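Side-chain contacts in DegQ (Legionella fallonii, PDB 3PV2), which acts as a self-compartmentizing HtrA-family protease, probably also a chaperone, that assembles into large 12-subunit particles: residues V33-Q38 / I91-H96; A116-G121 / D126-K131; K243-Q248 / G253-G258. All blocks are in the same frame, centred on the assembly; numbering follows the deposited sequence.

Overall arrangement
The three contacts run from the barrel interior through its wall to the domain linker. Interaction 1 is wholly buried and makes no hydrogen bond: side chains of strands 32-40 and 90-93 meet across the interior of a barrel. Interaction 2, partly buried, is a hydrogen-bonded hairpin of the same barrel; the two are joined because strands 90-93 and 127-131 are sheet neighbours, with centres about 8 Å apart. Interaction 3, its centre about 12 Å from that of interaction 2, folds Ile255 back on Val245 and Gln248 without a hydrogen bond, while His256 and Arg257 find polar partners beyond it. Helix 239-252 connects it to the hairpin, packing there through Val245 and Ala246.

Interaction 1: V33-Q38 / I91-H96; sequences VNVAVQ and IITNDH
The backbones at Val33 and Ile91 lie 8.5 Å apart between CA atoms, and those at Val35 and Thr93 8.1 Å apart, spacings too wide for paired strands. This is the interior of the first six-stranded antiparallel barrel of a trypsin-like fold. Strand 74-85 pairs with both 32-40 and 90-93, and the curvature of the barrel brings the side chains of these next-but-one neighbours together.

In each of the four touching residues the CB is directed at the opposite strand. Val33 and Ile91 meet methyl to methyl, with Val33 CG2 4.4 Å from Ile91 CG2. The Ile91 methyl is placed by chi1 of -72°, which sets CG1 beside the backbone N and leaves the CG2 branch anti to that N. At this distance the methyl pair is a loose contact, and only 138 Å² is buried between the segments in total, so the two strands meet lightly here. The barrel is filled out by third parties: Val106 touches both Val33 and Ile91, while Leu130 packs on Ile91 and Thr93.

Beyond Thr93 the chain turns into helix 95-98, where His96 bonds to Asp126 through ND1 and its side chain touches Ser205. This grouping is consistent with the His-Asp-Ser catalytic triad of trypsin-like proteases, just past the end of strand 90-93, whose Ile91 and Thr93 face the barrel interior.

The second pair mixes chemistry. Thr93 carries OG1 anti to its own N (chi1 -170°), and this buried hydroxyl is satisfied by a hydrogen bond to the backbone O of Ser80 on the intervening strand. Across the interior its neighbour is apolar, an approach rather than a close contact: the CG2 methyl of Val35 stands 4.3 Å from Thr93 OG1.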
ATOM      1  N   VAL B  33      12.155 -29.138 -40.091  1.00 41.42           N
ATOM      2  CA  VAL B  33      10.752 -28.863 -40.280  1.00 41.18           C
ATOM      3  C   VAL B  33      10.274 -27.991 -39.149  1.00 40.27           C
ATOM      4  O   VAL B  33      10.911 -27.908 -38.075  1.00 38.57           O
ATOM      5  CB  VAL B  33       9.924 -30.087 -40.186  1.00 41.65           C
ATOM      6  CG1 VAL B  33      10.403 -31.200 -41.165  1.00 41.00           C
ATOM      7  CG2 VAL B  33       9.887 -30.566 -38.747  1.00 39.31           C
ATOM      8  N   ASN B  34       9.130 -27.370 -39.388  1.00 41.08           N
ATOM      9  CA  ASN B  34       8.431 -26.644 -38.336  1.00 41.46           C
ATOM     10  C   ASN B  34       7.385 -27.604 -37.768  1.00 41.97           C
ATOM     11  O   ASN B  34       6.807 -28.361 -38.483  1.00 40.77           O
ATOM     12  CB  ASN B  34       7.791 -25.394 -38.945  1.00 42.48           C
ATOM     13  CG  ASN B  34       6.978 -24.602 -37.944  1.00 45.29           C
ATOM     14  OD1 ASN B  34       7.485 -23.699 -37.258  1.00 48.14           O
ATOM     15  ND2 ASN B  34       5.712 -24.946 -37.842  1.00 44.01           N
ATOM     16  N   VAL B  35       7.228 -27.584 -36.457  1.00 42.81           N
ATOM     17  CA  VAL B  35       6.281 -28.386 -35.737  1.00 43.42           C
ATOM     18  C   VAL B  35       5.396 -27.435 -34.973  1.00 45.73           C
ATOM     19  O   VAL B  35       5.901 -26.696 -34.114  1.00 45.83           O
ATOM     20  CB  VAL B  35       6.974 -29.256 -34.657  1.00 42.82           C
ATOM     21  CG1 VAL B  35       5.941 -29.970 -33.842  1.00 42.06           C
ATOM     22  CG2 VAL B  35       7.901 -30.255 -35.269  1.00 39.89           C
ATOM     23  N   ALA B  36       4.099 -27.462 -35.291  1.00 48.31           N
ATOM     24  CA  ALA B  36       3.090 -26.598 -34.687  1.00 51.28           C
ATOM     25  C   ALA B  36       2.115 -27.486 -33.937  1.00 53.68           C
ATOM     26  O   ALA B  36       1.622 -28.455 -34.520  1.00 53.08           O
ATOM     27  CB  ALA B  36       2.335 -25.793 -35.820  1.00 51.18           C
ATOM     28  N   VAL B  37       1.839 -27.139 -32.684  1.00 57.52           N
ATOM     29  CA  VAL B  37       0.938 -27.904 -31.799  1.00 61.89           C
ATOM     30  C   VAL B  37      -0.160 -27.000 -31.278  1.00 66.57           C
ATOM     31  O   VAL B  37       0.091 -25.817 -30.992  1.00 66.91           O
ATOM     32  CB  VAL B  37       1.695 -28.465 -30.559  1.00 61.76           C
ATOM     33  CG1 VAL B  37       0.766 -29.259 -29.623  1.00 61.36           C
ATOM     34  CG2 VAL B  37       2.858 -29.325 -31.020  1.00 60.76           C
ATOM     35  N   GLN B  38      -1.352 -27.575 -31.170  1.00 70.70           N
ATOM     36  CA  GLN B  38      -2.547 -26.957 -30.599  1.00 76.14           C
ATOM     37  C   GLN B  38      -2.969 -27.878 -29.477  1.00 78.56           C
ATOM     38  O   GLN B  38      -2.954 -29.095 -29.652  1.00 77.65           O
ATOM     39  CB  GLN B  38      -3.715 -26.958 -31.619  1.00 77.63           C
ATOM     40  CG  GLN B  38      -3.683 -25.872 -32.702  1.00 81.67           C
ATOM     41  CD  GLN B  38      -2.393 -25.881 -33.561  1.00 82.72           C
ATOM     42  OE1 GLN B  38      -1.998 -26.919 -34.132  1.00 83.81           O
ATOM     43  NE2 GLN B  38      -1.743 -24.723 -33.655  1.00 82.32           N
ATOM     44  N   ILE B  91      10.499 -38.128 -37.632  1.00 46.12           N
ATOM     45  CA  ILE B  91      10.914 -36.807 -37.288  1.00 43.87           C
ATOM     46  C   ILE B  91      11.164 -36.743 -35.808  1.00 43.49           C
ATOM     47  O   ILE B  91      10.340 -37.220 -35.013  1.00 43.92           O
ATOM     48  CB  ILE B  91       9.768 -35.853 -37.546  1.00 43.35           C
ATOM     49  CG1 ILE B  91       9.550 -35.671 -39.037  1.00 43.37           C
ATOM     50  CG2 ILE B  91      10.048 -34.517 -36.868  1.00 40.55           C
ATOM     51  CD1 ILE B  91       8.348 -34.708 -39.412  1.00 43.01           C
ATOM     52  N   ILE B  92      12.283 -36.159 -35.409  1.00 41.22           N
ATOM     53  CA  ILE B  92      12.571 -36.017 -33.985  1.00 40.33           C
ATOM     54  C   ILE B  92      12.265 -34.597 -33.567  1.00 38.56           C
ATOM     55  O   ILE B  92      12.593 -33.644 -34.266  1.00 37.50           O
ATOM     56  CB  ILE B  92      14.074 -36.298 -33.656  1.00 39.80           C
ATOM     57  CG1 ILE B  92      14.429 -37.744 -33.924  1.00 43.78           C
ATOM     58  CG2 ILE B  92      14.361 -36.095 -32.215  1.00 40.76           C
ATOM     59  CD1 ILE B  92      13.594 -38.742 -33.256  1.00 47.35           C
ATOM     60  N   THR B  93      11.723 -34.439 -32.386  1.00 38.23           N
ATOM     61  CA  THR B  93      11.603 -33.118 -31.835  1.00 38.49           C
ATOM     62  C   THR B  93      11.737 -33.199 -30.344  1.00 39.98           C
ATOM     63  O   THR B  93      12.068 -34.265 -29.821  1.00 40.59           O
ATOM     64  CB  THR B  93      10.303 -32.461 -32.271  1.00 39.22           C
ATOM     65  OG1 THR B  93      10.355 -31.069 -31.878  1.00 40.53           O
ATOM     66  CG2 THR B  93       9.041 -33.199 -31.665  1.00 41.09           C
ATOM     67  N   ASN B  94      11.537 -32.105 -29.608  1.00 41.22           N
ATOM     68  CA  ASN B  94      11.554 -32.238 -28.147  1.00 40.96           C
ATOM     69  C   ASN B  94      10.243 -32.710 -27.591  1.00 43.07           C
ATOM     70  O   ASN B  94       9.189 -32.355 -28.104  1.00 44.91           O
ATOM     71  CB  ASN B  94      11.780 -30.916 -27.523  1.00 41.76           C
ATOM     72  CG  ASN B  94      13.150 -30.343 -27.840  1.00 42.93           C
ATOM     73  OD1 ASN B  94      14.193 -31.020 -27.674  1.00 45.31           O
ATOM     74  ND2 ASN B  94      13.174 -29.079 -28.210  1.00 44.64           N
ATOM     75  N   ASP B  95      10.264 -33.429 -26.475  1.00 44.70           N
ATOM     76  CA  ASP B  95       8.990 -33.750 -25.799  1.00 47.73           C
ATOM     77  C   ASP B  95       8.227 -32.500 -25.352  1.00 48.74           C
ATOM     78  O   ASP B  95       7.004 -32.438 -25.487  1.00 49.46           O
ATOM     79  CB  ASP B  95       9.203 -34.726 -24.610  1.00 49.34           C
ATOM     80  CG  ASP B  95       7.918 -35.439 -24.187  1.00 52.84           C
ATOM     81  OD1 ASP B  95       7.564 -35.319 -23.004  1.00 58.71           O
ATOM     82  OD2 ASP B  95       7.256 -36.128 -25.020  1.00 52.37           O
ATOM     83  N   HIS B  96       8.930 -31.511 -24.794  1.00 50.57           N
ATOM     84  CA  HIS B  96       8.250 -30.291 -24.331  1.00 52.21           C
ATOM     85  C   HIS B  96       7.536 -29.554 -25.461  1.00 53.38           C
ATOM     86  O   HIS B  96       6.537 -28.912 -25.210  1.00 55.68           O
ATOM     87  CB  HIS B  96       9.161 -29.366 -23.542  1.00 51.74           C
ATOM     88  CG  HIS B  96      10.067 -28.518 -24.381  1.00 49.93           C
ATOM     89  ND1 HIS B  96      11.407 -28.779 -24.506  1.00 46.11           N
ATOM     90  CD2 HIS B  96       9.842 -27.377 -25.082  1.00 51.01           C
ATOM     91  CE1 HIS B  96      11.965 -27.857 -25.276  1.00 49.76           C
ATOM     92  NE2 HIS B  96      11.029 -27.004 -25.652  1.00 48.19           N
TER

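Interaction 2: A116-G121 / D126-K131; sequences ARLIGG and DLAVLK
The carbonyl O of Val129 is gripped by two successive amides, Ile119 N at 2.8 Å and, weakly, Gly120 N at 3.4 Å. Two residues of one strand facing a single residue of the other define a classic beta bulge, and the register moves by one between the Leu118-Leu130 and Gly120-Val129 pairs. The distortion is visible in the first bond, whose donor is tilted 31° from the carbonyl plane.

On either side of the bulge the antiparallel pairing is regular: Arg117 N bonds to Lys131 O at 2.8 Å with an N-H...O angle of 174°, and Val129 N reaches Gly120 O at 2.9 Å.

The bulge turns Ile119 toward the partner strand. Its CD1 lies 3.9 Å from Val129 CG1 and equally 3.9 Å from Lys131 CB, bridging two successive side chains on that face. Farther out on the same face, Arg117 and Lys131 bring like charges near each other, NH2 to NZ 5.3 Å, where mild repulsion may be expected. On the opposite face, Leu118 and Leu130 approach obliquely through their CD2 methyls at 4.1 Å.

The hairpin lies between other elements of the domain: Ile119 and Val129 pack against Ile249 of helix 239-252, Ala128 touches helix 95-98, and Leu130 meets Ile104 of strand 101-107.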
ATOM      1  N   ALA B 116       0.701 -34.892 -38.298  1.00 55.88           N
ATOM      2  CA  ALA B 116       1.781 -35.721 -37.808  1.00 54.47           C
ATOM      3  C   ALA B 116       1.240 -36.596 -36.734  1.00 53.97           C
ATOM      4  O   ALA B 116       0.410 -36.171 -35.947  1.00 53.90           O
ATOM      5  CB  ALA B 116       2.898 -34.882 -37.276  1.00 50.18           C
ATOM      6  N   ARG B 117       1.774 -37.789 -36.638  1.00 54.23           N
ATOM      7  CA  ARG B 117       1.355 -38.675 -35.570  1.00 55.98           C
ATOM      8  C   ARG B 117       2.451 -38.804 -34.501  1.00 53.37           C
ATOM      9  O   ARG B 117       3.603 -38.919 -34.837  1.00 50.96           O
ATOM     10  CB  ARG B 117       1.048 -40.007 -36.224  1.00 57.01           C
ATOM     11  CG  ARG B 117       0.458 -41.029 -35.320  1.00 65.85           C
ATOM     12  CD  ARG B 117      -0.336 -42.111 -36.199  1.00 72.06           C
ATOM     13  NE  ARG B 117       0.549 -42.996 -36.981  1.00 77.12           N
ATOM     14  CZ  ARG B 117       1.420 -43.875 -36.449  1.00 81.71           C
ATOM     15  NH1 ARG B 117       1.564 -44.015 -35.121  1.00 81.21           N
ATOM     16  NH2 ARG B 117       2.178 -44.626 -37.256  1.00 84.80           N
ATOM     17  N   LEU B 118       2.081 -38.856 -33.230  1.00 53.31           N
ATOM     18  CA  LEU B 118       3.054 -39.093 -32.169  1.00 53.76           C
ATOM     19  C   LEU B 118       3.356 -40.583 -32.039  1.00 53.98           C
ATOM     20  O   LEU B 118       2.465 -41.367 -31.752  1.00 53.65           O
ATOM     21  CB  LEU B 118       2.506 -38.583 -30.839  1.00 53.57           C
ATOM     22  CG  LEU B 118       3.393 -38.151 -29.673  1.00 56.86           C
ATOM     23  CD1 LEU B 118       2.856 -38.773 -28.400  1.00 56.23           C
ATOM     24  CD2 LEU B 118       4.905 -38.429 -29.823  1.00 56.17           C
ATOM     25  N   ILE B 119       4.610 -40.973 -32.230  1.00 52.63           N
ATOM     26  CA  ILE B 119       4.985 -42.351 -32.025  1.00 53.19           C
ATOM     27  C   ILE B 119       5.180 -42.547 -30.559  1.00 54.15           C
ATOM     28  O   ILE B 119       4.719 -43.507 -30.025  1.00 54.58           O
ATOM     29  CB  ILE B 119       6.212 -42.725 -32.821  1.00 52.83           C
ATOM     30  CG1 ILE B 119       5.898 -42.564 -34.293  1.00 54.04           C
ATOM     31  CG2 ILE B 119       6.613 -44.158 -32.596  1.00 53.71           C
ATOM     32  CD1 ILE B 119       6.857 -43.265 -35.118  1.00 58.02           C
ATOM     33  N   GLY B 120       5.868 -41.617 -29.901  1.00 53.64           N
ATOM     34  CA  GLY B 120       6.011 -41.652 -28.449  1.00 53.78           C
ATOM     35  C   GLY B 120       7.016 -40.586 -28.045  1.00 53.65           C
ATOM     36  O   GLY B 120       7.709 -40.004 -28.900  1.00 52.07           O
ATOM     37  N   GLY B 121       7.097 -40.337 -26.753  1.00 54.29           N
ATOM     38  CA  GLY B 121       8.027 -39.418 -26.222  1.00 55.16           C
ATOM     39  C   GLY B 121       8.654 -39.939 -24.975  1.00 57.08           C
ATOM     40  O   GLY B 121       8.250 -40.965 -24.450  1.00 59.54           O
ATOM     41  N   ASP B 126      13.773 -35.465 -22.901  1.00 49.77           N
ATOM     42  CA  ASP B 126      13.092 -34.447 -23.689  1.00 47.49           C
ATOM     43  C   ASP B 126      13.166 -34.698 -25.178  1.00 45.87           C
ATOM     44  O   ASP B 126      13.450 -33.761 -25.938  1.00 42.55           O
ATOM     45  CB  ASP B 126      13.634 -33.025 -23.366  1.00 48.69           C
ATOM     46  CG  ASP B 126      12.681 -31.920 -23.848  1.00 50.17           C
ATOM     47  OD1 ASP B 126      11.491 -32.222 -24.117  1.00 53.23           O
ATOM     48  OD2 ASP B 126      13.113 -30.780 -23.997  1.00 50.83           O
ATOM     49  N   LEU B 127      12.846 -35.935 -25.600  1.00 46.15           N
ATOM     50  CA  LEU B 127      12.722 -36.301 -26.994  1.00 45.31           C
ATOM     51  C   LEU B 127      11.352 -36.848 -27.326  1.00 46.04           C
ATOM     52  O   LEU B 127      10.657 -37.388 -26.468  1.00 47.26           O
ATOM     53  CB  LEU B 127      13.751 -37.365 -27.370  1.00 45.68           C
ATOM     54  CG  LEU B 127      15.178 -36.842 -27.220  1.00 44.82           C
ATOM     55  CD1 LEU B 127      16.109 -38.091 -27.292  1.00 45.72           C
ATOM     56  CD2 LEU B 127      15.440 -35.768 -28.323  1.00 40.74           C
ATOM     57  N   ALA B 128      10.951 -36.688 -28.588  1.00 44.08           N
ATOM     58  CA  ALA B 128       9.702 -37.260 -29.072  1.00 43.73           C
ATOM     59  C   ALA B 128       9.896 -37.606 -30.512  1.00 42.72           C
ATOM     60  O   ALA B 128      10.655 -36.964 -31.197  1.00 40.86           O
ATOM     61  CB  ALA B 128       8.591 -36.308 -28.921  1.00 43.89           C
ATOM     62  N   VAL B 129       9.233 -38.668 -30.939  1.00 43.67           N
ATOM     63  CA  VAL B 129       9.274 -39.155 -32.290  1.00 44.18           C
ATOM     64  C   VAL B 129       7.878 -38.979 -32.876  1.00 44.82           C
ATOM     65  O   VAL B 129       6.848 -39.308 -32.222  1.00 45.53           O
ATOM     66  CB  VAL B 129       9.638 -40.623 -32.297  1.00 45.58           C
ATOM     67  CG1 VAL B 129       9.796 -41.145 -33.699  1.00 46.65           C
ATOM     68  CG2 VAL B 129      10.883 -40.894 -31.420  1.00 45.32           C
ATOM     69  N   LEU B 130       7.873 -38.443 -34.094  1.00 44.05           N
ATOM     70  CA  LEU B 130       6.672 -38.154 -34.848  1.00 44.94           C
ATOM     71  C   LEU B 130       6.811 -38.864 -36.192  1.00 46.69           C
ATOM     72  O   LEU B 130       7.944 -39.053 -36.713  1.00 44.94           O
ATOM     73  CB  LEU B 130       6.548 -36.649 -35.157  1.00 43.56           C
ATOM     74  CG  LEU B 130       6.549 -35.617 -34.011  1.00 42.98           C
ATOM     75  CD1 LEU B 130       6.386 -34.190 -34.584  1.00 40.82           C
ATOM     76  CD2 LEU B 130       5.504 -35.913 -32.981  1.00 42.52           C
ATOM     77  N   LYS B 131       5.669 -39.157 -36.791  1.00 48.21           N
ATOM     78  CA  LYS B 131       5.646 -39.726 -38.101  1.00 52.17           C
ATOM     79  C   LYS B 131       4.669 -38.972 -39.016  1.00 53.00           C
ATOM     80  O   LYS B 131       3.578 -38.580 -38.605  1.00 54.24           O
ATOM     81  CB  LYS B 131       5.272 -41.192 -37.984  1.00 54.75           C
ATOM     82  CG  LYS B 131       4.795 -41.787 -39.258  1.00 60.35           C
ATOM     83  CD  LYS B 131       5.545 -43.048 -39.657  1.00 67.85           C
ATOM     84  CE  LYS B 131       5.046 -43.508 -41.072  1.00 71.74           C
ATOM     85  NZ  LYS B 131       5.481 -44.879 -41.394  1.00 75.53           N
TER

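Interaction 3: K243-Q248 / G253-G258; sequences KDVAQQ and GSIHRG
Ile255 and Gln248 make the tight part of this contact. The isoleucine folds back against the helix it has just left, its side chain crossing that of Gln248 at about a right angle. Its CD1 methyl lies 3.6 Å from Gln248 CB and continues toward the preceding turn, standing 3.8 Å from Val245 O and 4.2 Å from Val245 CG1. With chi1 at -54°, CG1 sits beside the backbone N of Ile255 and carries CD1 to the helix, while CG2, anti to that N, points to the Arg257 guanidinium. There it lies over the rim of one face, CG2 3.7 Å above the plane.

Ser254 and His256 meet the helix only sparsely. Ser254 directs its CB away, coming close chiefly through its carbonyl O, 3.9 Å from Gln248 CG, and the ring of exposed His256 leads off to a hydrogen bond with Asp352. Arg257 instead ties the linker to the protease domain by salt bridges with Glu124 and Asp122.

Gly253, with a phi of +83°, is the residue at which the chain leaves helical geometry: a glycine-terminated helix end followed by a linker, here joining the trypsin-like protease domain to the first PDZ domain, as in HtrA proteases.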
ATOM      1  N   LYS B 243      19.542 -41.299 -31.288  1.00 56.55           N
ATOM      2  CA  LYS B 243      19.368 -42.521 -32.101  1.00 59.88           C
ATOM      3  C   LYS B 243      18.789 -43.695 -31.295  1.00 61.50           C
ATOM      4  O   LYS B 243      17.895 -44.427 -31.753  1.00 60.69           O
ATOM      5  CB  LYS B 243      20.713 -43.018 -32.661  1.00 62.37           C
ATOM      6  CG  LYS B 243      21.373 -42.181 -33.775  1.00 65.52           C
ATOM      7  CD  LYS B 243      22.604 -42.884 -34.488  1.00 72.50           C
ATOM      8  CE  LYS B 243      23.423 -43.865 -33.587  1.00 77.91           C
ATOM      9  NZ  LYS B 243      24.646 -44.447 -34.265  1.00 81.29           N
ATOM     10  N   ASP B 244      19.297 -43.871 -30.086  1.00 62.32           N
ATOM     11  CA  ASP B 244      18.897 -45.026 -29.329  1.00 63.44           C
ATOM     12  C   ASP B 244      17.545 -44.812 -28.629  1.00 60.93           C
ATOM     13  O   ASP B 244      16.720 -45.755 -28.568  1.00 59.65           O
ATOM     14  CB  ASP B 244      20.054 -45.475 -28.450  1.00 65.83           C
ATOM     15  CG  ASP B 244      21.335 -45.780 -29.297  1.00 71.97           C
ATOM     16  OD1 ASP B 244      21.583 -45.069 -30.314  1.00 78.91           O
ATOM     17  OD2 ASP B 244      22.092 -46.730 -28.977  1.00 79.93           O
ATOM     18  N   VAL B 245      17.272 -43.591 -28.168  1.00 57.02           N
ATOM     19  CA  VAL B 245      15.947 -43.314 -27.664  1.00 54.18           C
ATOM     20  C   VAL B 245      14.903 -43.455 -28.813  1.00 53.35           C
ATOM     21  O   VAL B 245      13.836 -44.015 -28.608  1.00 52.44           O
ATOM     22  CB  VAL B 245      15.818 -41.956 -27.043  1.00 52.97           C
ATOM     23  CG1 VAL B 245      14.383 -41.589 -26.921  1.00 49.51           C
ATOM     24  CG2 VAL B 245      16.468 -41.940 -25.674  1.00 54.19           C
ATOM     25  N   ALA B 246      15.214 -42.959 -30.004  1.00 51.63           N
ATOM     26  CA  ALA B 246      14.250 -43.036 -31.113  1.00 51.81           C
ATOM     27  C   ALA B 246      13.942 -44.474 -31.488  1.00 52.96           C
ATOM     28  O   ALA B 246      12.818 -44.766 -31.800  1.00 50.54           O
ATOM     29  CB  ALA B 246      14.726 -42.304 -32.388  1.00 49.73           C
ATOM     30  N   GLN B 247      14.980 -45.300 -31.544  1.00 55.67           N
ATOM     31  CA  GLN B 247      14.852 -46.643 -32.000  1.00 59.74           C
ATOM     32  C   GLN B 247      13.990 -47.428 -30.975  1.00 59.45           C
ATOM     33  O   GLN B 247      13.092 -48.149 -31.339  1.00 58.80           O
ATOM     34  CB  GLN B 247      16.235 -47.257 -32.234  1.00 62.18           C
ATOM     35  CG  GLN B 247      16.141 -48.711 -32.770  1.00 68.32           C
ATOM     36  CD  GLN B 247      16.475 -49.725 -31.681  1.00 75.67           C
ATOM     37  OE1 GLN B 247      17.580 -49.690 -31.128  1.00 79.14           O
ATOM     38  NE2 GLN B 247      15.528 -50.633 -31.364  1.00 78.72           N
ATOM     39  N   GLN B 248      14.208 -47.167 -29.703  1.00 59.58           N
ATOM     40  CA  GLN B 248      13.433 -47.791 -28.670  1.00 60.62           C
ATOM     41  C   GLN B 248      11.977 -47.302 -28.668  1.00 59.51           C
ATOM     42  O   GLN B 248      11.055 -48.125 -28.446  1.00 59.32           O
ATOM     43  CB  GLN B 248      14.101 -47.652 -27.319  1.00 62.19           C
ATOM     44  CG  GLN B 248      13.187 -47.996 -26.131  1.00 67.26           C
ATOM     45  CD  GLN B 248      13.959 -48.583 -24.940  1.00 74.29           C
ATOM     46  OE1 GLN B 248      14.868 -49.383 -25.133  1.00 80.41           O
ATOM     47  NE2 GLN B 248      13.589 -48.200 -23.718  1.00 76.72           N
ATOM     48  N   GLY B 253       7.191 -47.899 -28.478  1.00 66.85           N
ATOM     49  CA  GLY B 253       6.275 -46.810 -28.112  1.00 66.87           C
ATOM     50  C   GLY B 253       6.629 -45.991 -26.876  1.00 67.94           C
ATOM     51  O   GLY B 253       6.066 -44.930 -26.686  1.00 69.02           O
ATOM     52  N   SER B 254       7.515 -46.479 -26.019  1.00 68.97           N
ATOM     53  CA  SER B 254       8.071 -45.682 -24.906  1.00 70.14           C
ATOM     54  C   SER B 254       9.335 -46.341 -24.369  1.00 70.26           C
ATOM     55  O   SER B 254       9.598 -47.482 -24.694  1.00 70.56           O
ATOM     56  CB  SER B 254       7.080 -45.549 -23.759  1.00 70.79           C
ATOM     57  OG  SER B 254       7.050 -46.757 -23.014  1.00 73.77           O
ATOM     58  N   ILE B 255      10.109 -45.621 -23.565  1.00 70.23           N
ATOM     59  CA  ILE B 255      11.277 -46.180 -22.950  1.00 71.85           C
ATOM     60  C   ILE B 255      10.805 -46.744 -21.602  1.00 74.12           C
ATOM     61  O   ILE B 255      10.261 -46.009 -20.791  1.00 74.75           O
ATOM     62  CB  ILE B 255      12.386 -45.105 -22.638  1.00 72.16           C
ATOM     63  CG1 ILE B 255      12.760 -44.283 -23.884  1.00 70.49           C
ATOM     64  CG2 ILE B 255      13.607 -45.753 -21.983  1.00 69.81           C
ATOM     65  CD1 ILE B 255      12.990 -45.096 -25.083  1.00 68.89           C
ATOM     66  N   HIS B 256      10.982 -48.037 -21.372  1.00 75.65           N
ATOM     67  CA  HIS B 256      10.689 -48.587 -20.059  1.00 77.53           C
ATOM     68  C   HIS B 256      12.018 -48.862 -19.363  1.00 77.24           C
ATOM     69  O   HIS B 256      12.639 -49.879 -19.593  1.00 78.80           O
ATOM     70  CB  HIS B 256       9.852 -49.841 -20.158  1.00 78.17           C
ATOM     71  CG  HIS B 256       9.429 -50.366 -18.819  1.00 84.57           C
ATOM     72  ND1 HIS B 256       8.178 -50.134 -18.287  1.00 88.41           N
ATOM     73  CD2 HIS B 256      10.106 -51.078 -17.886  1.00 89.06           C
ATOM     74  CE1 HIS B 256       8.098 -50.691 -17.092  1.00 90.40           C
ATOM     75  NE2 HIS B 256       9.254 -51.274 -16.828  1.00 91.92           N
ATOM     76  N   ARG B 257      12.448 -47.926 -18.531  1.00 75.32           N
ATOM     77  CA  ARG B 257      13.708 -48.025 -17.834  1.00 75.30           C
ATOM     78  C   ARG B 257      13.689 -49.071 -16.722  1.00 75.41           C
ATOM     79  O   ARG B 257      12.712 -49.175 -15.964  1.00 76.52           O
ATOM     80  CB  ARG B 257      14.058 -46.689 -17.210  1.00 74.74           C
ATOM     81  CG  ARG B 257      14.504 -45.690 -18.195  1.00 71.98           C
ATOM     82  CD  ARG B 257      14.630 -44.341 -17.575  1.00 67.93           C
ATOM     83  NE  ARG B 257      15.173 -43.419 -18.555  1.00 66.50           N
ATOM     84  CZ  ARG B 257      14.476 -42.789 -19.497  1.00 65.34           C
ATOM     85  NH1 ARG B 257      13.167 -42.946 -19.592  1.00 63.68           N
ATOM     86  NH2 ARG B 257      15.104 -41.983 -20.348  1.00 65.35           N
ATOM     87  N   GLY B 258      14.769 -49.842 -16.647  1.00 66.25           N
ATOM     88  CA  GLY B 258      14.886 -50.874 -15.647  1.00 62.76           C
ATOM     89  C   GLY B 258      16.013 -50.526 -14.697  1.00 59.49           C
ATOM     90  O   GLY B 258      16.561 -49.423 -14.716  1.00 57.47           O
TER